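Local atomic coordinates of D-alanyl-D-alanine carboxypeptidase (Enterococcus faecalis V583, PDB entry 5ZHF), a protein that removes the C-terminal D-alanine from peptidoglycan-derived pentapeptides as a zinc-dependent DD-carboxypeptidase linked to vancomycin resistance. Residues 197-200 against 201-205. Residues are numbered along the deposited sequence; the frame is centred on the assembly and turned at random.
Sequences VGIE and AATKI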
# COMPACT_ATOMS: atom_id res chain seq x y z
N VAL A 197 -3.90 9.08 1.48
CA VAL A 197 -4.09 10.29 0.65
C VAL A 197 -4.81 11.45 1.37
O VAL A 197 -4.93 12.56 0.79
CB VAL A 197 -4.85 9.93 -0.62
CG1 VAL A 197 -4.00 9.04 -1.50
CG2 VAL A 197 -6.21 9.31 -0.32
N GLY A 198 -5.31 11.21 2.59
CA GLY A 198 -6.12 12.17 3.33
C GLY A 198 -7.58 11.89 3.18
O GLY A 198 -8.02 11.28 2.20
N ILE A 199 -8.36 12.34 4.15
CA ILE A 199 -9.76 11.99 4.26
C ILE A 199 -10.57 12.52 3.07
O ILE A 199 -11.39 11.81 2.53
CB ILE A 199 -10.34 12.44 5.63
CG1 ILE A 199 -9.70 11.59 6.75
CG2 ILE A 199 -11.85 12.28 5.68
CD1 ILE A 199 -9.85 12.13 8.16
N GLU A 200 -10.29 13.76 2.66
CA GLU A 200 -11.04 14.39 1.54
C GLU A 200 -10.95 13.56 0.26
O GLU A 200 -11.96 13.16 -0.30
CB GLU A 200 -10.51 15.80 1.29
CG GLU A 200 -11.27 16.61 0.25
CD GLU A 200 -10.75 18.03 0.15
OE1 GLU A 200 -10.07 18.35 -0.85
OE2 GLU A 200 -11.00 18.82 1.09
N ALA A 201 -9.73 13.28 -0.16
CA ALA A 201 -9.52 12.52 -1.38
C ALA A 201 -9.98 11.07 -1.22
O ALA A 201 -10.58 10.49 -2.12
CB ALA A 201 -8.06 12.56 -1.81
N ALA A 202 -9.67 10.46 -0.07
CA ALA A 202 -10.02 9.05 0.12
C ALA A 202 -11.52 8.81 0.01
O ALA A 202 -11.96 7.82 -0.57
CB ALA A 202 -9.51 8.54 1.46
N THR A 203 -12.28 9.72 0.57
CA THR A 203 -13.72 9.60 0.60
C THR A 203 -14.30 9.71 -0.81
O THR A 203 -15.19 8.94 -1.17
CB THR A 203 -14.34 10.64 1.54
OG1 THR A 203 -13.77 10.51 2.86
CG2 THR A 203 -15.86 10.48 1.59
N LYS A 204 -13.78 10.65 -1.60
CA LYS A 204 -14.20 10.80 -3.00
C LYS A 204 -13.81 9.58 -3.81
O LYS A 204 -14.61 9.05 -4.58
CB LYS A 204 -13.59 12.06 -3.62
CG LYS A 204 -14.13 13.35 -3.03
CD LYS A 204 -13.48 14.60 -3.64
CE LYS A 204 -14.27 15.85 -3.28
NZ LYS A 204 -13.44 17.09 -3.35
N ILE A 205 -12.57 9.11 -3.63
CA ILE A 205 -12.10 7.91 -4.35
C ILE A 205 -13.00 6.71 -4.04
O ILE A 205 -13.38 5.94 -4.94
CB ILE A 205 -10.60 7.65 -4.04
CG1 ILE A 205 -9.75 8.71 -4.74
CG2 ILE A 205 -10.18 6.26 -4.49
CD1 ILE A 205 -8.33 8.83 -4.24
O HOH W 1 -7.20 14.46 1.00
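Val197 reaches the first turn of helix 199-208 through a single methyl, CG2, which lies 3.8 Å from Ala202 CB and 4.0 Å from Ala201 CB. A chi1 of -67° tucks CG2 into the gap flanked by N and C of Val197, facing the two alanines; Ile205 CD1 is more distant, 4.5 Å from Val197 CG2. Leu43 and Ile174 pack on Val197 from outside, and Val197 and both alanines are buried. Two donors of one residue grip Ile199 O: Thr203 N at 3.0 Å and Thr203 OG1 at 2.7 Å, arriving from opposite faces of the carbonyl plane. The hydroxyl can fold back because chi1 of -56° places OG1 beside its own backbone N. Glu200 and Lys204 carry opposite charges without forming a salt bridge, OE1 and NZ being 4.4 Å apart. Gly198 O accepts from Ala202 N at 2.9 Å (N-H...O 158°). The arrangement is a helix N-terminus with glycine at the N-cap, which has no side chain to cap the first turn; a water accepts from Ala201 N and donates to Val197 O, just after strand 193-196 with the zinc ligand His193.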